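Local coordinates for protein fiber (Bovine adenovirus 4, PDB 4UE0) that forms the trimeric head domain of the viral fibre and probably attaches the virus to a host receptor at the start of cell entry, at residues L23-I28 / Q55-L60; Q42-S47 / N108-A113; T82-G87 / F101-E106. All blocks are in the same frame, centred on the assembly; numbering follows the deposited sequence. Where two conformers were deposited one is given.

Contact 1. Residues L23-I28 / Q55-L60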
loop_
_atom_site.group_PDB
_atom_site.type_symbol
_atom_site.label_atom_id
_atom_site.label_comp_id
_atom_site.label_asym_id
_atom_site.label_seq_id
_atom_site.Cartn_x
_atom_site.Cartn_y
_atom_site.Cartn_z
ATOM N N LEU A 23 -5.784 -14.080 0.087
ATOM C CA LEU A 23 -4.383 -13.785 -0.221
ATOM C C LEU A 23 -4.083 -13.953 -1.691
ATOM O O LEU A 23 -4.619 -14.852 -2.340
ATOM C CB LEU A 23 -3.472 -14.703 0.571
ATOM C CG LEU A 23 -3.624 -14.658 2.089
ATOM C CD1 LEU A 23 -2.882 -15.828 2.743
ATOM C CD2 LEU A 23 -3.097 -13.336 2.594
ATOM N N GLY A 24 -3.232 -13.077 -2.187
ATOM C CA GLY A 24 -2.686 -13.180 -3.526
ATOM C C GLY A 24 -1.192 -13.165 -3.426
ATOM O O GLY A 24 -0.614 -12.569 -2.507
ATOM N N TRP A 25 -0.538 -13.822 -4.355
ATOM C CA TRP A 25 0.915 -13.831 -4.395
ATOM C C TRP A 25 1.395 -13.718 -5.824
ATOM O O TRP A 25 0.670 -14.089 -6.778
ATOM C CB TRP A 25 1.475 -15.095 -3.722
ATOM C CG TRP A 25 1.039 -16.377 -4.384
ATOM C CD1 TRP A 25 -0.056 -17.162 -4.059
ATOM C CD2 TRP A 25 1.667 -17.013 -5.498
ATOM N NE1 TRP A 25 -0.126 -18.234 -4.914
ATOM C CE2 TRP A 25 0.915 -18.165 -5.805
ATOM C CE3 TRP A 25 2.794 -16.720 -6.270
ATOM C CZ2 TRP A 25 1.263 -19.035 -6.865
ATOM C CZ3 TRP A 25 3.140 -17.580 -7.327
ATOM C CH2 TRP A 25 2.381 -18.724 -7.608
ATOM N N GLN A 26 2.603 -13.165 -5.974
ATOM C CA GLN A 26 3.249 -13.057 -7.291
ATOM C C GLN A 26 4.755 -13.203 -7.130
ATOM O O GLN A 26 5.346 -12.784 -6.120
ATOM C CB GLN A 26 2.970 -11.715 -8.014
ATOM C CG GLN A 26 1.589 -11.098 -7.855
ATOM C CD GLN A 26 1.604 -9.587 -8.085
ATOM O OE1 GLN A 26 0.915 -8.822 -7.393
ATOM N NE2 GLN A 26 2.410 -9.148 -9.049
ATOM N N ILE A 27 5.372 -13.817 -8.133
ATOM C CA ILE A 27 6.824 -13.848 -8.276
ATOM C C ILE A 27 7.111 -13.156 -9.608
ATOM O O ILE A 27 6.622 -13.580 -10.653
ATOM C CB ILE A 27 7.404 -15.268 -8.267
ATOM C CG1 ILE A 27 7.008 -15.960 -6.975
ATOM C CG2 ILE A 27 8.927 -15.210 -8.433
ATOM C CD1 ILE A 27 7.448 -17.413 -6.891
ATOM N N ILE A 28 7.897 -12.095 -9.539
ATOM C CA ILE A 28 8.277 -11.351 -10.717
ATOM C C ILE A 28 9.783 -11.522 -10.920
ATOM O O ILE A 28 10.561 -10.905 -10.232
ATOM C CB ILE A 28 7.882 -9.871 -10.582
ATOM C CG1 ILE A 28 6.374 -9.740 -10.313
ATOM C CG2 ILE A 28 8.276 -9.113 -11.839
ATOM C CD1 ILE A 28 5.955 -8.390 -9.798
ATOM N N GLN A 55 -2.483 -24.033 6.507
ATOM C CA GLN A 55 -1.567 -24.880 5.771
ATOM C C GLN A 55 -1.536 -24.398 4.327
ATOM O O GLN A 55 -2.577 -24.230 3.674
ATOM C CB GLN A 55 -1.971 -26.343 5.902
ATOM C CG GLN A 55 -0.888 -27.342 5.557
ATOM C CD GLN A 55 -1.325 -28.754 5.888
ATOM O OE1 GLN A 55 -2.432 -28.979 6.394
ATOM N NE2 GLN A 55 -0.461 -29.713 5.610
ATOM N N ALA A 56 -0.325 -24.152 3.842
ATOM C CA ALA A 56 -0.144 -23.525 2.551
ATOM C C ALA A 56 -0.245 -24.520 1.472
ATOM O O ALA A 56 0.172 -25.661 1.632
ATOM C CB ALA A 56 1.207 -22.850 2.453
ATOM N N ASP A 57 -0.764 -24.015 0.360
ATOM C CA ASP A 57 -0.728 -24.654 -0.939
ATOM C C ASP A 57 0.650 -24.430 -1.600
ATOM O O ASP A 57 1.437 -23.544 -1.208
ATOM C CB ASP A 57 -1.837 -24.032 -1.815
ATOM C CG ASP A 57 -1.811 -22.483 -1.794
ATOM O OD1 ASP A 57 -2.232 -21.869 -0.800
ATOM O OD2 ASP A 57 -1.354 -21.901 -2.780
ATOM N N SER A 58 0.924 -25.218 -2.637
ATOM C CA SER A 58 2.185 -25.125 -3.384
ATOM C C SER A 58 2.508 -23.707 -3.890
ATOM O O SER A 58 3.673 -23.241 -3.810
ATOM C CB SER A 58 2.125 -26.084 -4.578
ATOM O OG SER A 58 1.086 -25.721 -5.493
ATOM N N GLY A 59 1.478 -23.048 -4.432
ATOM C CA GLY A 59 1.646 -21.725 -5.010
ATOM C C GLY A 59 2.168 -20.764 -3.954
ATOM O O GLY A 59 3.197 -20.114 -4.108
ATOM N N LEU A 60 1.470 -20.702 -2.840
ATOM C CA LEU A 60 1.820 -19.739 -1.819
ATOM C C LEU A 60 3.161 -20.059 -1.177
ATOM O O LEU A 60 3.968 -19.170 -0.842
ATOM C CB LEU A 60 0.725 -19.734 -0.785
ATOM C CG LEU A 60 0.699 -18.600 0.190
ATOM C CD1 LEU A 60 0.812 -17.210 -0.443
ATOM C CD2 LEU A 60 -0.606 -18.732 0.934
HETATM O O HOH W 1 -2.107 -20.152 -4.739
#

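Contact 2. Residues Q42-S47 / N108-A113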
loop_
_atom_site.group_PDB
_atom_site.type_symbol
_atom_site.label_atom_id
_atom_site.label_comp_id
_atom_site.label_asym_id
_atom_site.label_seq_id
_atom_site.Cartn_x
_atom_site.Cartn_y
_atom_site.Cartn_z
ATOM N N GLN A 42 -9.017 -6.547 2.158
ATOM C CA GLN A 42 -9.625 -6.217 3.426
ATOM C C GLN A 42 -10.416 -7.413 3.977
ATOM O O GLN A 42 -10.918 -8.246 3.236
ATOM C CB GLN A 42 -10.510 -4.987 3.307
ATOM C CG GLN A 42 -11.740 -5.183 2.446
ATOM C CD GLN A 42 -12.472 -3.879 2.244
ATOM O OE1 GLN A 42 -11.893 -2.883 1.804
ATOM N NE2 GLN A 42 -13.742 -3.855 2.589
ATOM N N PHE A 43 -10.490 -7.478 5.298
ATOM C CA PHE A 43 -11.230 -8.548 5.935
ATOM C C PHE A 43 -11.764 -8.073 7.267
ATOM O O PHE A 43 -11.283 -7.101 7.851
ATOM C CB PHE A 43 -10.369 -9.799 6.115
ATOM C CG PHE A 43 -9.234 -9.640 7.103
ATOM C CD1 PHE A 43 -8.049 -9.031 6.705
ATOM C CD2 PHE A 43 -9.347 -10.074 8.400
ATOM C CE1 PHE A 43 -7.001 -8.862 7.592
ATOM C CE2 PHE A 43 -8.307 -9.899 9.296
ATOM C CZ PHE A 43 -7.138 -9.283 8.889
ATOM N N MET A 44 -12.752 -8.810 7.768
ATOM C CA MET A 44 -13.432 -8.448 9.004
ATOM C C MET A 44 -13.273 -9.596 10.007
ATOM O O MET A 44 -14.010 -10.602 9.967
ATOM C CB MET A 44 -14.902 -8.104 8.867
ATOM C CG MET A 44 -15.446 -7.605 10.190
ATOM S SD MET A 44 -17.186 -7.184 10.057
ATOM C CE MET A 44 -17.055 -5.525 9.390
ATOM N N PRO A 45 -12.309 -9.489 10.921
ATOM C CA PRO A 45 -12.181 -10.506 11.942
ATOM C C PRO A 45 -13.375 -10.435 12.888
ATOM O O PRO A 45 -13.895 -9.354 13.161
ATOM C CB PRO A 45 -10.875 -10.125 12.648
ATOM C CG PRO A 45 -10.815 -8.646 12.540
ATOM C CD PRO A 45 -11.389 -8.350 11.166
ATOM N N THR A 46 -13.753 -11.565 13.459
ATOM C CA THR A 46 -14.917 -11.648 14.335
ATOM C C THR A 46 -14.537 -11.839 15.797
ATOM O O THR A 46 -15.412 -11.977 16.650
ATOM C CB THR A 46 -15.815 -12.824 13.885
ATOM O OG1 THR A 46 -15.016 -14.005 13.847
ATOM C CG2 THR A 46 -16.370 -12.577 12.498
ATOM N N SER A 47 -13.239 -11.842 16.067
ATOM C CA SER A 47 -12.709 -12.003 17.414
ATOM C C SER A 47 -11.362 -11.281 17.460
ATOM O O SER A 47 -10.835 -10.849 16.444
ATOM C CB SER A 47 -12.558 -13.471 17.808
ATOM O OG SER A 47 -11.609 -14.137 17.005
ATOM N N ASN A 108 -15.041 -7.309 14.573
ATOM C CA ASN A 108 -16.171 -6.740 13.827
ATOM C C ASN A 108 -15.919 -5.343 13.255
ATOM O O ASN A 108 -16.846 -4.583 13.025
ATOM C CB ASN A 108 -17.459 -6.792 14.666
ATOM C CG ASN A 108 -17.699 -8.177 15.231
ATOM O OD1 ASN A 108 -17.893 -8.362 16.450
ATOM N ND2 ASN A 108 -17.619 -9.157 14.365
ATOM N N ILE A 109 -14.651 -5.052 13.003
ATOM C CA ILE A 109 -14.252 -3.841 12.334
ATOM C C ILE A 109 -13.354 -4.241 11.166
ATOM O O ILE A 109 -12.447 -5.061 11.310
ATOM C CB ILE A 109 -13.485 -2.889 13.297
ATOM C CG1 ILE A 109 -14.407 -2.431 14.418
ATOM C CG2 ILE A 109 -12.894 -1.721 12.503
ATOM C CD1 ILE A 109 -13.745 -1.495 15.397
ATOM N N MET A 110 -13.586 -3.648 10.004
ATOM C CA MET A 110 -12.813 -3.987 8.835
ATOM C C MET A 110 -11.326 -3.652 9.004
ATOM O O MET A 110 -10.978 -2.610 9.540
ATOM C CB MET A 110 -13.347 -3.238 7.614
ATOM C CG MET A 110 -12.886 -3.827 6.293
ATOM S SD MET A 110 -13.600 -5.449 5.884
ATOM C CE MET A 110 -15.289 -4.967 5.575
ATOM N N VAL A 111 -10.473 -4.533 8.511
ATOM C CA VAL A 111 -9.019 -4.347 8.457
ATOM C C VAL A 111 -8.687 -4.006 7.013
ATOM O O VAL A 111 -9.154 -4.690 6.092
ATOM C CB VAL A 111 -8.275 -5.614 8.880
ATOM C CG1 VAL A 111 -6.776 -5.439 8.772
ATOM C CG2 VAL A 111 -8.641 -6.029 10.300
ATOM N N SER A 112 -7.869 -2.959 6.813
ATOM C CA SER A 112 -7.501 -2.576 5.453
ATOM C C SER A 112 -6.649 -3.640 4.745
ATOM O O SER A 112 -5.914 -4.390 5.369
ATOM C CB SER A 112 -6.752 -1.255 5.466
ATOM O OG SER A 112 -5.621 -1.294 6.314
ATOM N N ALA A 113 -6.772 -3.684 3.409
ATOM C CA ALA A 113 -5.931 -4.502 2.582
ATOM C C ALA A 113 -4.466 -4.080 2.742
ATOM O O ALA A 113 -4.139 -2.922 2.980
ATOM C CB ALA A 113 -6.342 -4.341 1.139
HETATM O O HOH W 2 -9.205 -2.522 1.237
HETATM O O HOH W 3 -17.785 -11.071 17.592
#

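Contact 3. Residues T82-G87 / F101-E106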
loop_
_atom_site.group_PDB
_atom_site.type_symbol
_atom_site.label_atom_id
_atom_site.label_comp_id
_atom_site.label_asym_id
_atom_site.label_seq_id
_atom_site.Cartn_x
_atom_site.Cartn_y
_atom_site.Cartn_z
ATOM N N THR A 82 -10.667 7.035 15.775
ATOM C CA THR A 82 -9.223 6.871 15.871
ATOM C C THR A 82 -8.786 5.681 14.996
ATOM O O THR A 82 -9.562 4.747 14.756
ATOM C CB THR A 82 -8.732 6.642 17.306
ATOM O OG1 THR A 82 -9.338 5.464 17.815
ATOM C CG2 THR A 82 -9.101 7.811 18.195
ATOM N N ILE A 83 -7.548 5.737 14.531
ATOM C CA ILE A 83 -6.989 4.703 13.658
ATOM C C ILE A 83 -5.913 3.944 14.396
ATOM O O ILE A 83 -4.989 4.543 14.922
ATOM C CB ILE A 83 -6.390 5.325 12.386
ATOM C CG1 ILE A 83 -7.435 6.192 11.656
ATOM C CG2 ILE A 83 -5.871 4.222 11.480
ATOM C CD1 ILE A 83 -8.701 5.436 11.260
ATOM N N LYS A 84 -6.056 2.623 14.432
ATOM C CA LYS A 84 -5.026 1.751 14.972
ATOM C C LYS A 84 -4.265 1.137 13.813
ATOM O O LYS A 84 -4.878 0.597 12.890
ATOM C CB LYS A 84 -5.634 0.623 15.839
ATOM C CG LYS A 84 -4.596 -0.305 16.455
ATOM C CD LYS A 84 -3.987 0.162 17.755
ATOM C CE LYS A 84 -3.393 -1.044 18.485
ATOM N NZ LYS A 84 -2.941 -0.737 19.868
ATOM N N THR A 85 -2.943 1.239 13.859
ATOM C CA THR A 85 -2.056 0.618 12.872
ATOM C C THR A 85 -1.438 -0.638 13.470
ATOM O O THR A 85 -0.982 -0.636 14.607
ATOM C CB THR A 85 -0.973 1.603 12.435
ATOM O OG1 THR A 85 -1.596 2.776 11.916
ATOM C CG2 THR A 85 -0.092 1.016 11.359
ATOM N N TYR A 86 -1.457 -1.721 12.699
ATOM C CA TYR A 86 -0.900 -3.014 13.073
ATOM C C TYR A 86 0.218 -3.405 12.158
ATOM O O TYR A 86 0.100 -3.249 10.933
ATOM C CB TYR A 86 -1.958 -4.109 13.016
ATOM C CG TYR A 86 -3.193 -3.816 13.819
ATOM C CD1 TYR A 86 -4.264 -3.149 13.238
ATOM C CD2 TYR A 86 -3.324 -4.217 15.140
ATOM C CE1 TYR A 86 -5.414 -2.879 13.924
ATOM C CE2 TYR A 86 -4.485 -3.935 15.857
ATOM C CZ TYR A 86 -5.527 -3.286 15.246
ATOM O OH TYR A 86 -6.679 -3.009 15.968
ATOM N N GLY A 87 1.287 -3.917 12.746
ATOM C CA GLY A 87 2.301 -4.592 11.977
ATOM C C GLY A 87 1.852 -6.007 11.641
ATOM O O GLY A 87 1.203 -6.658 12.464
ATOM N N PHE A 101 -0.180 -10.400 13.832
ATOM C CA PHE A 101 -0.480 -8.970 14.027
ATOM C C PHE A 101 0.234 -8.488 15.277
ATOM O O PHE A 101 0.307 -9.212 16.269
ATOM C CB PHE A 101 -1.998 -8.766 14.099
ATOM C CG PHE A 101 -2.671 -9.174 12.835
ATOM C CD1 PHE A 101 -2.739 -8.315 11.759
ATOM C CD2 PHE A 101 -3.168 -10.452 12.688
ATOM C CE1 PHE A 101 -3.305 -8.714 10.569
ATOM C CE2 PHE A 101 -3.735 -10.844 11.494
ATOM C CZ PHE A 101 -3.791 -9.986 10.432
ATOM N N SER A 102 0.684 -7.248 15.260
ATOM C CA SER A 102 1.463 -6.710 16.364
ATOM C C SER A 102 0.682 -6.638 17.656
ATOM O O SER A 102 1.271 -6.691 18.743
ATOM C CB SER A 102 1.991 -5.345 15.964
ATOM O OG SER A 102 0.957 -4.482 15.524
ATOM N N SER A 103 -0.638 -6.475 17.569
ATOM C CA SER A 103 -1.512 -6.502 18.713
ATOM C C SER A 103 -2.831 -7.112 18.253
ATOM O O SER A 103 -3.064 -7.298 17.047
ATOM C CB SER A 103 -1.604 -5.115 19.356
ATOM O OG SER A 103 -2.209 -4.192 18.560
ATOM N N SER A 104 -3.687 -7.422 19.213
ATOM C CA SER A 104 -4.949 -8.056 18.878
ATOM C C SER A 104 -5.844 -7.127 18.066
ATOM O O SER A 104 -5.986 -5.955 18.358
ATOM C CB SER A 104 -5.657 -8.543 20.146
ATOM O OG SER A 104 -6.008 -7.466 20.997
ATOM N N LEU A 105 -6.471 -7.697 17.053
ATOM C CA LEU A 105 -7.398 -6.944 16.229
ATOM C C LEU A 105 -8.710 -6.679 16.993
ATOM O O LEU A 105 -9.093 -7.416 17.899
ATOM C CB LEU A 105 -7.683 -7.710 14.935
ATOM C CG LEU A 105 -6.475 -7.992 14.056
ATOM C CD1 LEU A 105 -6.887 -8.866 12.883
ATOM C CD2 LEU A 105 -5.877 -6.718 13.535
ATOM N N GLU A 106 -9.382 -5.587 16.644
ATOM C CA GLU A 106 -10.711 -5.314 17.175
ATOM C C GLU A 106 -11.732 -6.179 16.448
ATOM O O GLU A 106 -11.793 -6.166 15.216
ATOM C CB GLU A 106 -11.113 -3.860 16.962
ATOM C CG GLU A 106 -10.170 -2.862 17.589
ATOM C CD GLU A 106 -10.206 -2.908 19.091
ATOM O OE1 GLU A 106 -11.299 -3.088 19.667
ATOM O OE2 GLU A 106 -9.136 -2.754 19.704
HETATM O O HOH W 4 -0.575 -2.716 16.811
HETATM O O HOH W 5 -6.826 -2.634 18.699
#

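Contact 1. Residues L23-I28 / Q55-L60
The indole of Trp-25 lies with one face against the backbone at the start of the short helix 58-61, covering the peptide that joins Gly-59 to Leu-60. Gly-59 O sits 3.4 Å above the ring plane, over its centre, and Trp-25 CZ2 comes within 3.3 Å of Gly-59 CA. Glycine suits this place because a beta carbon there would collide with the benzene part of the indole. Further along, Leu-60 CA stands over the five-membered ring, 4.1 Å from its centroid, in a CH-pi contact. With CG anti to the backbone N (chi1 -166°), the Leu-60 side chain brings CD1 to 3.7 Å from Trp-25 CD1, while its other methyl, CD2, meets CD1 of Leu-23. Leu-23 and Trp-25 come from the same face of strand 19-29, with Gly-24 between them, so the helical turn is laid against one side of the sheet formed by strands 8-16, 19-29, 34-40 and 114-120. Asp-57 is the N-cap of this turn: OD2 accepts from Leu-60 N at 3.1 Å, the donor approaching from above the carboxylate plane. OD1 is engaged in a salt bridge with Arg-12 of the neighbouring strand 8-16, which fixes the carboxylate from a second direction and would be expected to keep Asp-57 ionised. Trp-25 NE1 does not reach the aspartate directly; a water in the plane of the indole, at its edge, accepts from NE1 at 2.8 Å and donates to Asp-57 OD2 at 2.7 Å.

Contact 2. Residues Q42-S47 / N108-A113
Phe-43 and Val-111 form the tight centre of this contact, a single antiparallel bridge, a hydrogen-bonded pair. Val-111 N gives a nearly straight bond to Phe-43 O at 2.8 Å, while the return bond from Phe-43 N to Val-111 O is longer, 3.2 Å. Phe-43 holds its CG between the backbone N and the carbonyl carbon (chi1 67°), so its ring lies beside Val-111, whose branched CB sits over one face, 4.0 Å from the centroid. The compact, puckered ring of Pro-45 packs its CD against Val-111 CG2 at 3.7 Å, and, having no N-H, proline leaves no amide donor to satisfy. Pro-45 O accepts from Asn-108 N at 2.7 Å. Packing loosens on the side of Met-44, where the flexible thioether chain runs past the backbone of Asn-108, and at the far end, where a water donates to both Thr-46 O and Asn-108 OD1. The Met-110 chain, bent at chi2 and chi3, sets CE 3.5 Å from Gln-42 NE2. That amide is held by the second subunit (OE1 by Tyr-71 N, NE2 by Pro-69 O), making this end of the contact part of the trimer interface. Both segments are loops, the first after strand 34-40, the second before strand 114-120; Phe-43 packs on Phe-19 and Ile-21 of strand 19-29, and Val-111 on Cys-74 and Gln-76 of strand 70-77, placing the bridge between the two sheets.

Contact 3. Residues T82-G87 / F101-E106
Ser-102 and Gly-87 exchange two hydrogen bonds where strand 83-93 meets the loop after strand 96-101. Gly-87 N donates to Ser-102 OG at 2.9 Å, and Ser-102 N donates to Gly-87 O at the same length, bent to 132° at the hydrogen. Serine suits the place because its OG, between the backbone N and the carbonyl carbon (chi1 54°), takes the N-H of Gly-87. A water joins Ser-102 OG to Ser-103 OG and donates to Thr-85 O. Tyr-86 lies between two aliphatic groups: Leu-105 CD2 sits over the ring centre, 3.6 Å from the centroid, and Lys-84 CG covers the opposite face nearer the rim. Leucine's branched end supplies a methyl able to stand squarely on that face. At the ring's tip, a second water 2.8 Å from Tyr-86 OH donates to Glu-106 OE2 at 2.5 Å. Outside the segments, Gln-76 OE1 accepts from Glu-106 N and has a weak bond with Tyr-86 OH. Apolar groups thus grip the faces of Tyr-86 while a water, with a weak bond to Gln-76, serves its hydroxyl, and the serine OG stands in for a backbone acceptor at Gly-87 N.

How the contacts relate
Contact 1 lies on the opposite side of the chain's centre from contacts 2 and 3, its centre about 21 and 24 Å from theirs. Contacts 2 and 3 are neighbours, about 11 Å apart between centres, and touch: Phe-43 packs on Phe-101, and Pro-45 and Phe-43 on Leu-105. In sequence, contact 1 closes before contact 3 opens, contact 3 falls between the segments of contact 2, and the segments of contacts 1 and 2 alternate. Contacts 1 and 2 link parts of both sheets on opposite sides of the head, while contact 3 stays with the sheet of strand 83-93. All three contacts reach neighbouring subunits of the trimer.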